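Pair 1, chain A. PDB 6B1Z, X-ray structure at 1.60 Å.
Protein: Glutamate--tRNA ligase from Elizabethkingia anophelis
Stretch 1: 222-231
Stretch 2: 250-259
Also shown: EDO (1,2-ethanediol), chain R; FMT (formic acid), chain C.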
# COMPACT_ATOMS: atom_id res chain seq x y z
N LYS A 222 12.96 16.39 17.43
CA LYS A 222 14.34 15.93 17.31
C LYS A 222 14.47 14.86 16.22
O LYS A 222 15.19 13.87 16.36
CB LYS A 222 14.89 15.43 18.65
CG LYS A 222 14.83 16.54 19.74
CD LYS A 222 15.76 16.26 20.90
CE LYS A 222 15.55 17.28 22.02
NZ LYS A 222 15.77 18.69 21.57
N ILE A 223 13.76 15.08 15.11
CA ILE A 223 13.85 14.20 13.95
C ILE A 223 15.23 14.34 13.31
O ILE A 223 15.74 15.45 13.11
CB ILE A 223 12.74 14.54 12.94
CG1 ILE A 223 11.36 14.33 13.58
CG2 ILE A 223 12.89 13.72 11.65
CD1 ILE A 223 11.13 12.92 14.13
N THR A 224 15.84 13.20 12.98
CA THR A 224 17.16 13.20 12.36
C THR A 224 17.13 12.94 10.86
O THR A 224 18.02 13.41 10.14
CB THR A 224 18.06 12.14 13.02
OG1 THR A 224 17.50 10.83 12.82
CG2 THR A 224 18.22 12.40 14.52
N HIS A 225 16.14 12.19 10.37
CA HIS A 225 16.08 11.80 8.97
C HIS A 225 14.64 11.92 8.51
O HIS A 225 13.75 11.26 9.08
CB HIS A 225 16.57 10.36 8.75
CG HIS A 225 18.02 10.16 9.08
ND1 HIS A 225 18.49 10.09 10.37
CD2 HIS A 225 19.10 10.00 8.27
CE1 HIS A 225 19.80 9.90 10.35
NE2 HIS A 225 20.19 9.83 9.09
N VAL A 226 14.41 12.74 7.49
CA VAL A 226 13.10 12.93 6.89
C VAL A 226 13.07 12.09 5.61
O VAL A 226 13.75 12.42 4.64
CB VAL A 226 12.83 14.41 6.59
CG1 VAL A 226 11.56 14.59 5.76
CG2 VAL A 226 12.74 15.19 7.89
N ILE A 227 12.28 11.02 5.63
CA ILE A 227 12.12 10.11 4.50
C ILE A 227 10.73 10.34 3.94
O ILE A 227 9.74 10.18 4.67
CB ILE A 227 12.29 8.64 4.93
CG1 ILE A 227 13.66 8.41 5.58
CG2 ILE A 227 12.07 7.72 3.72
CD1 ILE A 227 13.84 7.03 6.25
N ARG A 228 10.64 10.73 2.67
CA ARG A 228 9.34 11.11 2.13
C ARG A 228 9.36 11.01 0.61
O ARG A 228 10.41 10.77 -0.01
CB ARG A 228 8.96 12.52 2.59
CG ARG A 228 9.87 13.61 2.06
CD ARG A 228 9.57 14.94 2.75
NE ARG A 228 10.39 16.00 2.15
CZ ARG A 228 10.52 17.23 2.64
NH1 ARG A 228 9.90 17.58 3.76
NH2 ARG A 228 11.28 18.11 2.00
N GLY A 229 8.18 11.20 -0.01
CA GLY A 229 8.06 11.08 -1.46
C GLY A 229 8.63 12.26 -2.22
O GLY A 229 8.72 13.38 -1.71
N GLU A 230 8.98 12.02 -3.49
CA GLU A 230 9.56 13.08 -4.31
C GLU A 230 8.57 14.19 -4.65
O GLU A 230 8.99 15.22 -5.17
CB GLU A 230 10.17 12.50 -5.59
CG GLU A 230 9.18 12.02 -6.61
CD GLU A 230 9.82 11.68 -7.96
OE1 GLU A 230 10.66 12.47 -8.47
OE2 GLU A 230 9.46 10.63 -8.53
N GLU A 231 7.27 14.02 -4.34
CA GLU A 231 6.35 15.15 -4.48
C GLU A 231 6.79 16.34 -3.64
O GLU A 231 6.44 17.48 -3.97
CB GLU A 231 4.91 14.74 -4.11
CG GLU A 231 4.61 14.51 -2.62
CD GLU A 231 4.84 13.08 -2.17
OE1 GLU A 231 5.45 12.30 -2.95
OE2 GLU A 231 4.41 12.73 -1.04
N ALA A 250 19.16 21.61 9.95
CA ALA A 250 18.18 20.78 9.28
C ALA A 250 18.50 19.30 9.48
O ALA A 250 19.67 18.92 9.63
CB ALA A 250 18.15 21.09 7.78
N PRO A 251 17.48 18.45 9.49
CA PRO A 251 17.72 17.00 9.44
C PRO A 251 18.25 16.61 8.07
O PRO A 251 18.30 17.43 7.14
CB PRO A 251 16.34 16.40 9.68
CG PRO A 251 15.40 17.42 9.10
CD PRO A 251 16.04 18.76 9.45
N GLU A 252 18.62 15.34 7.94
CA GLU A 252 18.91 14.79 6.62
C GLU A 252 17.61 14.44 5.91
O GLU A 252 16.60 14.16 6.55
CB GLU A 252 19.79 13.55 6.73
CG GLU A 252 21.17 13.84 7.31
CD GLU A 252 22.07 12.64 7.29
OE1 GLU A 252 22.35 12.13 6.19
OE2 GLU A 252 22.49 12.20 8.38
N PHE A 253 17.65 14.45 4.58
CA PHE A 253 16.48 14.15 3.75
C PHE A 253 16.76 12.98 2.82
O PHE A 253 17.89 12.80 2.36
CB PHE A 253 16.05 15.36 2.90
CG PHE A 253 15.55 16.51 3.70
CD1 PHE A 253 16.44 17.43 4.24
CD2 PHE A 253 14.19 16.69 3.91
CE1 PHE A 253 15.99 18.49 5.00
CE2 PHE A 253 13.73 17.76 4.67
CZ PHE A 253 14.64 18.66 5.21
N ALA A 254 15.72 12.20 2.54
CA ALA A 254 15.75 11.15 1.52
C ALA A 254 14.42 11.18 0.78
O ALA A 254 13.37 10.98 1.40
CB ALA A 254 15.97 9.77 2.16
N HIS A 255 14.46 11.43 -0.53
CA HIS A 255 13.25 11.57 -1.33
C HIS A 255 13.08 10.35 -2.22
O HIS A 255 13.93 10.07 -3.07
CB HIS A 255 13.29 12.86 -2.14
CG HIS A 255 13.01 14.08 -1.32
ND1 HIS A 255 13.98 14.71 -0.58
CD2 HIS A 255 11.86 14.78 -1.12
CE1 HIS A 255 13.45 15.75 0.05
NE2 HIS A 255 12.16 15.81 -0.26
N LEU A 256 11.98 9.63 -2.01
CA LEU A 256 11.68 8.40 -2.72
C LEU A 256 10.94 8.68 -4.02
O LEU A 256 9.93 9.39 -4.03
CB LEU A 256 10.85 7.49 -1.82
CG LEU A 256 11.45 7.22 -0.44
CD1 LEU A 256 10.42 6.57 0.48
CD2 LEU A 256 12.68 6.31 -0.57
N SER A 257 11.43 8.12 -5.12
CA SER A 257 10.81 8.35 -6.42
C SER A 257 9.43 7.69 -6.48
O SER A 257 9.21 6.62 -5.91
CB SER A 257 11.72 7.83 -7.53
OG SER A 257 12.96 8.53 -7.50
N LEU A 258 8.50 8.35 -7.18
CA LEU A 258 7.14 7.82 -7.28
C LEU A 258 7.13 6.45 -7.94
O LEU A 258 7.90 6.18 -8.86
CB LEU A 258 6.26 8.80 -8.07
CG LEU A 258 6.10 10.18 -7.42
CD1 LEU A 258 5.32 11.11 -8.34
CD2 LEU A 258 5.43 10.07 -6.07
N ILE A 259 6.25 5.58 -7.44
CA ILE A 259 6.04 4.26 -8.03
C ILE A 259 5.45 4.44 -9.42
O ILE A 259 4.52 5.23 -9.62
CB ILE A 259 5.14 3.42 -7.12
CG1 ILE A 259 5.81 3.22 -5.76
CG2 ILE A 259 4.81 2.08 -7.80
CD1 ILE A 259 4.90 2.67 -4.68
C1 EDO R . 12.44 5.02 -4.43
O1 EDO R . 13.32 6.07 -4.85
C2 EDO R . 12.69 3.79 -5.29
O2 EDO R . 12.25 4.09 -6.62
C FMT C . 6.91 15.40 4.92
O1 FMT C . 7.09 14.20 5.17
O2 FMT C . 7.73 16.29 5.20
O HOH W 1 22.38 9.08 6.97
O HOH W 2 9.10 8.16 -10.39

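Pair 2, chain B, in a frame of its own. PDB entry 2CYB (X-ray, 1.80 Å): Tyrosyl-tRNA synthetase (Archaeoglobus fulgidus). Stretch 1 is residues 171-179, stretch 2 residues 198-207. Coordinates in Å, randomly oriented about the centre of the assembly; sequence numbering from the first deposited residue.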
# COMPACT_ATOMS: atom_id res chain seq x y z
N VAL B 171 20.97 -4.53 -7.92
CA VAL B 171 21.82 -3.38 -7.67
C VAL B 171 22.71 -3.54 -6.43
O VAL B 171 22.26 -4.00 -5.38
CB VAL B 171 20.94 -2.10 -7.54
CG1 VAL B 171 21.74 -0.94 -6.98
CG2 VAL B 171 20.39 -1.75 -8.91
N ASP B 172 23.97 -3.16 -6.58
CA ASP B 172 24.94 -3.24 -5.48
C ASP B 172 25.09 -1.87 -4.83
O ASP B 172 25.32 -1.77 -3.62
CB ASP B 172 26.30 -3.71 -6.00
CG ASP B 172 26.23 -5.08 -6.63
OD1 ASP B 172 26.51 -5.20 -7.85
OD2 ASP B 172 25.89 -6.03 -5.90
N LEU B 173 24.96 -0.83 -5.64
CA LEU B 173 25.10 0.54 -5.17
C LEU B 173 23.89 1.39 -5.58
O LEU B 173 23.65 1.63 -6.76
CB LEU B 173 26.37 1.17 -5.75
CG LEU B 173 26.63 2.65 -5.41
CD1 LEU B 173 26.89 2.79 -3.92
CD2 LEU B 173 27.81 3.17 -6.21
N ALA B 174 23.13 1.83 -4.58
CA ALA B 174 21.96 2.68 -4.83
C ALA B 174 22.41 4.13 -4.78
O ALA B 174 22.91 4.59 -3.75
CB ALA B 174 20.89 2.43 -3.77
N VAL B 175 22.24 4.85 -5.87
CA VAL B 175 22.64 6.26 -5.94
C VAL B 175 21.40 7.15 -5.92
O VAL B 175 20.40 6.85 -6.59
CB VAL B 175 23.44 6.55 -7.23
CG1 VAL B 175 23.83 8.02 -7.27
CG2 VAL B 175 24.68 5.67 -7.30
N GLY B 176 21.45 8.24 -5.16
CA GLY B 176 20.32 9.15 -5.13
C GLY B 176 20.63 10.38 -4.31
O GLY B 176 21.66 10.44 -3.63
N GLY B 177 19.76 11.38 -4.39
CA GLY B 177 19.98 12.57 -3.60
C GLY B 177 19.88 12.18 -2.14
O GLY B 177 19.30 11.14 -1.81
N ILE B 178 20.44 13.00 -1.27
CA ILE B 178 20.41 12.74 0.16
C ILE B 178 18.97 12.71 0.69
O ILE B 178 18.72 12.22 1.80
CB ILE B 178 21.24 13.82 0.92
CG1 ILE B 178 21.40 13.43 2.39
CG2 ILE B 178 20.57 15.16 0.80
CD1 ILE B 178 22.44 12.36 2.62
N ASP B 179 18.01 13.22 -0.08
CA ASP B 179 16.63 13.17 0.38
C ASP B 179 16.05 11.76 0.25
O ASP B 179 14.93 11.50 0.69
CB ASP B 179 15.75 14.19 -0.36
CG ASP B 179 15.87 14.12 -1.86
OD1 ASP B 179 16.67 13.32 -2.40
OD2 ASP B 179 15.15 14.89 -2.52
N SER B 198 21.92 -6.08 1.75
CA SER B 198 21.78 -4.68 2.10
C SER B 198 22.63 -3.92 1.09
O SER B 198 23.81 -4.23 0.90
CB SER B 198 22.30 -4.45 3.52
OG SER B 198 22.13 -3.10 3.92
N PRO B 199 22.05 -2.92 0.41
CA PRO B 199 22.80 -2.16 -0.59
C PRO B 199 23.72 -1.08 -0.05
O PRO B 199 23.50 -0.51 1.03
CB PRO B 199 21.70 -1.55 -1.44
CG PRO B 199 20.67 -1.22 -0.40
CD PRO B 199 20.64 -2.48 0.45
N VAL B 200 24.78 -0.81 -0.82
CA VAL B 200 25.71 0.25 -0.49
C VAL B 200 24.97 1.45 -1.08
O VAL B 200 24.35 1.33 -2.14
CB VAL B 200 27.05 0.06 -1.22
CG1 VAL B 200 28.03 1.15 -0.80
CG2 VAL B 200 27.61 -1.33 -0.94
N CYS B 201 25.02 2.59 -0.39
CA CYS B 201 24.33 3.78 -0.88
C CYS B 201 25.27 4.97 -1.04
O CYS B 201 26.15 5.21 -0.21
CB CYS B 201 23.20 4.14 0.08
SG CYS B 201 22.04 2.78 0.37
N LEU B 202 25.09 5.71 -2.13
CA LEU B 202 25.89 6.90 -2.41
C LEU B 202 24.90 8.05 -2.56
O LEU B 202 24.04 8.03 -3.44
CB LEU B 202 26.70 6.72 -3.69
CG LEU B 202 27.65 7.87 -4.04
CD1 LEU B 202 28.75 7.37 -4.95
CD2 LEU B 202 26.89 9.01 -4.70
N HIS B 203 25.02 9.05 -1.70
CA HIS B 203 24.09 10.18 -1.75
C HIS B 203 24.72 11.47 -2.25
O HIS B 203 25.81 11.85 -1.84
CB HIS B 203 23.49 10.40 -0.37
CG HIS B 203 22.72 9.22 0.14
ND1 HIS B 203 22.75 8.82 1.46
CD2 HIS B 203 21.88 8.36 -0.49
CE1 HIS B 203 21.97 7.77 1.62
NE2 HIS B 203 21.43 7.47 0.45
N THR B 204 24.00 12.15 -3.14
CA THR B 204 24.47 13.42 -3.68
C THR B 204 23.76 14.53 -2.92
O THR B 204 22.67 14.34 -2.39
CB THR B 204 24.14 13.53 -5.17
OG1 THR B 204 22.74 13.31 -5.36
CG2 THR B 204 24.92 12.50 -5.97
N PRO B 205 24.39 15.71 -2.84
CA PRO B 205 23.73 16.80 -2.12
C PRO B 205 22.52 17.33 -2.87
O PRO B 205 22.39 17.13 -4.07
CB PRO B 205 24.84 17.85 -2.00
CG PRO B 205 25.67 17.61 -3.23
CD PRO B 205 25.73 16.10 -3.31
N ILE B 206 21.61 17.98 -2.15
CA ILE B 206 20.42 18.55 -2.77
C ILE B 206 20.78 19.96 -3.25
O ILE B 206 21.20 20.80 -2.46
CB ILE B 206 19.25 18.63 -1.77
CG1 ILE B 206 18.89 17.22 -1.28
CG2 ILE B 206 18.06 19.31 -2.43
CD1 ILE B 206 18.59 16.23 -2.39
N LEU B 207 20.61 20.21 -4.54
CA LEU B 207 20.93 21.52 -5.11
C LEU B 207 19.93 22.61 -4.74
O LEU B 207 18.73 22.45 -4.96
CB LEU B 207 21.00 21.43 -6.63
CG LEU B 207 22.20 20.75 -7.28
CD1 LEU B 207 22.01 20.78 -8.80
CD2 LEU B 207 23.49 21.47 -6.88

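Both pairs consist of two parallel strands, each first strand running into the start of a 3-10 segment. The strand axes approach to 4.6 Å at 21° in pair 1 and to 4.5 Å at 19° in pair 2. Fourteen central residues superpose with an RMSD of 0.4 Å. His A225 to Gly A229 match Leu B173 to Gly B177, and Glu A252 to Leu A256 match Val B200 to Thr B204.

The backbone hydrogen bonds are equivalent, six in each pair. The ladder opens with Glu A252 N to Thr A224 O at 3.0 Å, matched by Val B200 N to Asp B172 O at 3.0 Å. It closes where the 3-10 segment starts, with Glu A230 N to Leu A256 O and Ile B178 N to Thr B204 O, both 2.8 Å. The main chain alone makes this ladder, and the side chains on it differ widely.

On one face, pair 1 begins with a polar couple. His A225 NE2 lies 3.4 Å from Glu A252 OE2, and water 1 bridges His A225 NE2 and Glu A252 OE1, at 3.1 Å from each. The same positions in pair 2 are apolar: Leu B173 CD1 packs 3.7 Å from Val B200 CG1. Further along this face, Ile A227 CG1 lies 4.3 Å from Ala A254 CB. In pair 2 the larger residue is on the second strand, and Val B175 CG1 lies 4.1 Å from Leu B202 CD2.

On the other face, Val A226 CB meets Phe A253 CD2 at 3.8 Å. The smaller Ala B174 and Cys B201 are looser, with CB to SG at 4.3 Å. A clear contrast is Arg A228 against Gly B176. The guanidinium of Arg A228 has Phe A253 over one face, with NH2 3.6 Å from CE2. Arg A228 NH2 also makes a weak hydrogen bond to His A255 NE2 at 3.3 Å, and NH1 donates a hydrogen bond to O2 of the bound formic acid at 2.9 Å. Gly B176 has no side chain to reach the matching His B203, whose ring has Gly B176 O at its edge.

Gly A229 and Gly B177 coincide. A CB on either would clash within its own stretch, with Glu A231 OE1 or Asp B179 OD1.

At the 3-10 end, Glu A230 OE2 accepts a hydrogen bond from Leu A258 N at 2.8 Å. Water 2 also links that oxygen to Leu A258 O. Ile B178 instead makes an apolar contact, its CG2 3.4 Å from Ile B206 CG1.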